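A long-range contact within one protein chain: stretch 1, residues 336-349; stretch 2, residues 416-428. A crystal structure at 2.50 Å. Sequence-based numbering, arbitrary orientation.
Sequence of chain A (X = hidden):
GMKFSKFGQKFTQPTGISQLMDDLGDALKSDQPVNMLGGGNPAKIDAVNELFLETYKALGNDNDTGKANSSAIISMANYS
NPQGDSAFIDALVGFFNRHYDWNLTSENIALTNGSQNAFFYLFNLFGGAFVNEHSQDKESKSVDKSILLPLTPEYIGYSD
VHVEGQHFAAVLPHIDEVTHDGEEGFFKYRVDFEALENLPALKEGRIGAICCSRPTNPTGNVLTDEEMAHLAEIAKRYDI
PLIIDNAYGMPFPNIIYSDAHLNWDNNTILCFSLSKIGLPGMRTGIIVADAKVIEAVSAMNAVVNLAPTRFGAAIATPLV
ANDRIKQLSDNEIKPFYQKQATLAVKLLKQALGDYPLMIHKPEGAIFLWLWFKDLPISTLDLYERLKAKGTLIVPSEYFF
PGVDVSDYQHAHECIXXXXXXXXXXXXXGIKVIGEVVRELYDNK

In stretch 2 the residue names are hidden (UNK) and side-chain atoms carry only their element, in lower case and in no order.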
# COMPACT_ATOMS: atom_id res chain seq x y z
N PHE A 336 23.47 -15.32 11.92
CA PHE A 336 24.13 -14.52 10.89
C PHE A 336 24.43 -13.12 11.42
O PHE A 336 25.59 -12.69 11.39
CB PHE A 336 23.29 -14.41 9.61
CG PHE A 336 23.92 -13.56 8.56
CD1 PHE A 336 24.80 -14.11 7.64
CD2 PHE A 336 23.68 -12.18 8.52
CE1 PHE A 336 25.44 -13.31 6.68
CE2 PHE A 336 24.32 -11.38 7.56
CZ PHE A 336 25.21 -11.96 6.64
N TYR A 337 23.39 -12.43 11.92
CA TYR A 337 23.55 -11.06 12.45
C TYR A 337 24.43 -10.94 13.71
O TYR A 337 25.12 -9.93 13.87
CB TYR A 337 22.21 -10.32 12.61
CG TYR A 337 21.50 -10.09 11.28
CD1 TYR A 337 22.04 -9.22 10.33
CD2 TYR A 337 20.29 -10.72 10.98
CE1 TYR A 337 21.41 -9.00 9.11
CE2 TYR A 337 19.64 -10.52 9.75
CZ TYR A 337 20.21 -9.66 8.82
OH TYR A 337 19.59 -9.44 7.63
N GLN A 338 24.42 -11.94 14.59
CA GLN A 338 25.29 -11.88 15.77
C GLN A 338 26.78 -11.88 15.38
O GLN A 338 27.56 -11.08 15.91
CB GLN A 338 25.02 -12.99 16.78
CG GLN A 338 26.02 -12.92 17.96
CD GLN A 338 25.53 -13.55 19.22
OE1 GLN A 338 24.68 -14.45 19.20
NE2 GLN A 338 26.07 -13.08 20.35
N LYS A 339 27.15 -12.79 14.49
CA LYS A 339 28.52 -12.85 13.97
C LYS A 339 28.93 -11.56 13.22
O LYS A 339 30.06 -11.10 13.36
CB LYS A 339 28.71 -14.11 13.10
CG LYS A 339 28.69 -15.40 13.95
CD LYS A 339 29.01 -16.68 13.15
CE LYS A 339 27.79 -17.32 12.49
NZ LYS A 339 28.14 -18.66 11.91
N GLN A 340 28.02 -10.97 12.46
CA GLN A 340 28.27 -9.69 11.77
C GLN A 340 28.51 -8.53 12.77
O GLN A 340 29.42 -7.72 12.59
CB GLN A 340 27.12 -9.34 10.84
CG GLN A 340 26.93 -10.28 9.66
CD GLN A 340 27.83 -9.98 8.48
OE1 GLN A 340 28.69 -10.79 8.14
NE2 GLN A 340 27.64 -8.84 7.85
N ALA A 341 27.67 -8.46 13.82
CA ALA A 341 27.80 -7.43 14.87
C ALA A 341 29.12 -7.60 15.62
O ALA A 341 29.81 -6.61 15.87
CB ALA A 341 26.59 -7.48 15.85
N THR A 342 29.45 -8.86 15.95
CA THR A 342 30.71 -9.20 16.63
C THR A 342 31.93 -8.77 15.82
O THR A 342 32.87 -8.16 16.36
CB THR A 342 30.79 -10.71 16.93
OG1 THR A 342 29.63 -11.08 17.70
CG2 THR A 342 32.09 -11.12 17.68
N LEU A 343 31.92 -9.11 14.54
CA LEU A 343 32.95 -8.71 13.58
C LEU A 343 33.08 -7.19 13.51
O LEU A 343 34.19 -6.67 13.53
CB LEU A 343 32.59 -9.24 12.19
CG LEU A 343 33.45 -8.92 10.97
CD1 LEU A 343 34.93 -9.44 11.16
CD2 LEU A 343 32.74 -9.50 9.72
N ALA A 344 31.94 -6.49 13.43
CA ALA A 344 31.90 -5.03 13.37
C ALA A 344 32.50 -4.40 14.64
O ALA A 344 33.31 -3.47 14.53
CB ALA A 344 30.47 -4.52 13.12
N VAL A 345 32.13 -4.91 15.83
CA VAL A 345 32.68 -4.41 17.12
C VAL A 345 34.21 -4.56 17.19
O VAL A 345 34.90 -3.64 17.62
CB VAL A 345 32.03 -5.11 18.37
CG1 VAL A 345 32.74 -4.72 19.68
CG2 VAL A 345 30.55 -4.82 18.46
N LYS A 346 34.71 -5.74 16.77
CA LYS A 346 36.15 -6.07 16.70
C LYS A 346 36.84 -4.97 15.90
O LYS A 346 37.74 -4.30 16.42
CB LYS A 346 36.33 -7.45 16.01
CG LYS A 346 37.74 -8.05 15.73
CD LYS A 346 38.19 -9.08 16.78
CE LYS A 346 39.11 -10.18 16.19
NZ LYS A 346 40.29 -9.66 15.42
N LEU A 347 36.35 -4.76 14.67
CA LEU A 347 36.90 -3.76 13.74
C LEU A 347 36.83 -2.32 14.27
O LEU A 347 37.80 -1.58 14.12
CB LEU A 347 36.23 -3.85 12.36
CG LEU A 347 36.38 -5.14 11.56
CD1 LEU A 347 35.46 -5.03 10.32
CD2 LEU A 347 37.83 -5.48 11.18
N LEU A 348 35.72 -1.96 14.92
CA LEU A 348 35.56 -0.61 15.52
C LEU A 348 36.56 -0.39 16.65
O LEU A 348 37.16 0.68 16.74
CB LEU A 348 34.11 -0.32 15.98
CG LEU A 348 33.06 -0.10 14.89
CD1 LEU A 348 31.69 -0.11 15.47
CD2 LEU A 348 33.29 1.19 14.15
N LYS A 349 36.76 -1.42 17.48
CA LYS A 349 37.77 -1.37 18.56
C LYS A 349 39.22 -1.32 18.07
O LYS A 349 40.06 -0.83 18.79
CB LYS A 349 37.55 -2.46 19.62
CG LYS A 349 36.29 -2.19 20.47
CD LYS A 349 36.23 -3.01 21.76
CE LYS A 349 35.14 -2.48 22.72
NZ LYS A 349 35.35 -1.06 23.23
N UNK A 416 24.19 5.70 13.01
CA UNK A 416 23.67 4.34 12.81
C UNK A 416 24.49 3.72 11.65
O UNK A 416 24.71 4.38 10.61
n UNK A 416 17.96 3.06 10.11
c UNK A 416 19.21 3.09 9.64
n UNK A 416 20.27 3.01 10.45
c UNK A 416 20.20 2.89 11.89
c UNK A 416 21.57 2.93 12.55
c UNK A 416 22.19 4.31 12.46
n UNK A 416 19.40 3.19 8.33
N UNK A 417 24.93 2.48 11.86
CA UNK A 417 25.75 1.72 10.89
C UNK A 417 25.10 0.36 10.65
O UNK A 417 24.80 -0.33 11.61
c UNK A 417 28.12 0.85 10.53
se UNK A 417 29.84 0.58 11.35
c UNK A 417 27.14 1.50 11.48
c UNK A 417 29.26 -0.72 12.63
N UNK A 418 24.89 -0.02 9.40
CA UNK A 418 24.29 -1.32 9.10
C UNK A 418 25.32 -2.46 9.17
O UNK A 418 26.35 -2.40 8.49
c UNK A 418 23.61 -1.34 7.73
o UNK A 418 23.04 -2.65 7.50
N UNK A 419 25.05 -3.46 10.00
CA UNK A 419 25.88 -4.68 10.05
C UNK A 419 25.32 -5.80 9.13
O UNK A 419 25.82 -6.91 9.20
c UNK A 419 24.22 -6.59 12.02
c UNK A 419 27.23 -4.07 12.11
c UNK A 419 26.28 -5.13 11.50
c UNK A 419 25.08 -5.42 12.43
N UNK A 420 24.29 -5.51 8.31
CA UNK A 420 23.79 -6.43 7.29
C UNK A 420 24.71 -6.45 6.05
O UNK A 420 24.63 -7.38 5.27
c UNK A 420 22.38 -6.05 6.85
N UNK A 421 25.55 -5.42 5.87
CA UNK A 421 26.45 -5.32 4.70
C UNK A 421 27.48 -6.44 4.67
O UNK A 421 27.79 -7.02 5.71
c UNK A 421 27.16 -3.95 4.68
N UNK A 422 28.01 -6.75 3.49
CA UNK A 422 29.02 -7.81 3.39
C UNK A 422 30.29 -7.38 4.13
O UNK A 422 30.53 -6.19 4.42
c UNK A 422 29.27 -8.33 1.96
c UNK A 422 29.94 -7.31 1.06
o UNK A 422 31.15 -6.97 1.26
o UNK A 422 29.28 -6.90 0.08
N UNK A 423 31.09 -8.39 4.45
CA UNK A 423 32.27 -8.23 5.26
C UNK A 423 33.23 -7.18 4.71
O UNK A 423 33.65 -6.30 5.45
c UNK A 423 34.12 -9.66 6.36
o UNK A 423 33.59 -11.98 6.81
o UNK A 423 35.66 -11.27 7.13
c UNK A 423 34.48 -11.08 6.79
c UNK A 423 32.93 -9.60 5.42
N UNK A 424 33.50 -7.21 3.40
CA UNK A 424 34.44 -6.24 2.81
C UNK A 424 33.95 -4.78 2.91
O UNK A 424 34.78 -3.88 3.07
o UNK A 424 37.61 -7.10 2.24
c UNK A 424 34.83 -6.62 1.37
n UNK A 424 38.18 -4.98 1.72
c UNK A 424 36.08 -5.87 0.80
c UNK A 424 37.37 -6.04 1.66
N UNK A 425 32.63 -4.56 2.84
CA UNK A 425 32.06 -3.23 2.99
C UNK A 425 32.30 -2.73 4.44
O UNK A 425 32.70 -1.59 4.62
o UNK A 425 30.38 -3.61 1.24
c UNK A 425 30.01 -1.74 2.71
c UNK A 425 30.55 -3.16 2.59
N UNK A 426 32.09 -3.60 5.43
CA UNK A 426 32.32 -3.25 6.85
C UNK A 426 33.80 -2.95 7.16
O UNK A 426 34.07 -2.03 7.95
c UNK A 426 31.79 -4.34 7.80
c UNK A 426 29.73 -3.35 8.97
c UNK A 426 29.95 -5.87 8.61
c UNK A 426 30.28 -4.47 8.05
N UNK A 427 34.73 -3.70 6.56
CA UNK A 427 36.17 -3.48 6.76
C UNK A 427 36.61 -2.11 6.19
O UNK A 427 37.26 -1.31 6.88
c UNK A 427 37.06 -4.63 6.10
c UNK A 427 36.80 -6.00 6.74
c UNK A 427 38.56 -4.31 6.20
c UNK A 427 37.43 -7.17 5.95
N UNK A 428 36.25 -1.87 4.92
CA UNK A 428 36.57 -0.63 4.21
C UNK A 428 35.93 0.61 4.86
O UNK A 428 36.60 1.62 5.06
o UNK A 428 36.43 -1.95 0.75
c UNK A 428 36.84 -1.76 1.91
o UNK A 428 37.81 -2.40 2.40
c UNK A 428 36.10 -0.71 2.74

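Position 416 carries three carbons, a nitrogen, then a carbon bearing two more nitrogens. That guanidinium pattern is arginine; R416 lies out of reach of stretch 1.

Position 417 is an unbranched chain of two carbons, a selenium and a terminal carbon. The selenium settles it as selenomethionine, M417. Its CE ends 3.8 Å from L348 CD1 and 4.0 Å from A344 CB.

Position 418 has one carbon and one oxygen, hence serine. S418 makes no contact across the stretches, but its OG accepts from the backbone N of position 420 at 3.2 Å.

Position 419 has four carbons forked at the first, one arm two carbons long: isoleucine. The short arm of I419 places CG2 3.4 Å from A344 CB, while on the long arm CG1 lies 4.3 Å from A341 CB and CD1 3.8 Å from Y337 CD1.

Position 420 shows a single side-chain carbon, so alanine. A420 CB sits 3.8 Å from Y337 CE1, at the ring edge and near its plane. Position 421 likewise has one carbon, so alanine; A421 points that CB away from the helix, and its carbonyl makes the contact instead.

At position 422 two carbons, the second carrying two oxygens, give aspartate. D422 is the N-cap of the following helix: its OD1 accepts from the backbone N of position 425 at 3.2 Å (151°).

Position 423 has one carbon more before its two oxygens, hence glutamate; E423 CG packs 3.6 Å from L343 CD2. Position 424 has three carbons ending in one oxygen and one nitrogen: glutamine, with Q424 out of reach. Position 425, one carbon bearing an oxygen and a carbon, is threonine; T425 is also out of reach.

Position 426 has four carbons forked at the second, which is leucine. L426 CD2 approaches A344 CB at 4.4 Å, and CD1 lies 3.8 Å from Q340 NE2. Position 427 again forks at the first carbon with one longer arm: isoleucine, I427 CG1 being 3.9 Å from L347 CD1. Position 428, two carbons and two oxygens, is aspartate, D428, without contact.

The contact combines apolar packing with a polar clamp. Q340 NE2 donates to I419 O at 3.0 Å with a near-linear 165° angle, and weakly to A421 O at 2.8 Å (124°), tying the helix to the loop backbone. Beyond the loop, the two helices run nearly parallel, 22° apart with axes 10.2 Å at closest approach, and 619 Å² is buried in all.

Stretch 2 416-428: RMSIAADEQTLID
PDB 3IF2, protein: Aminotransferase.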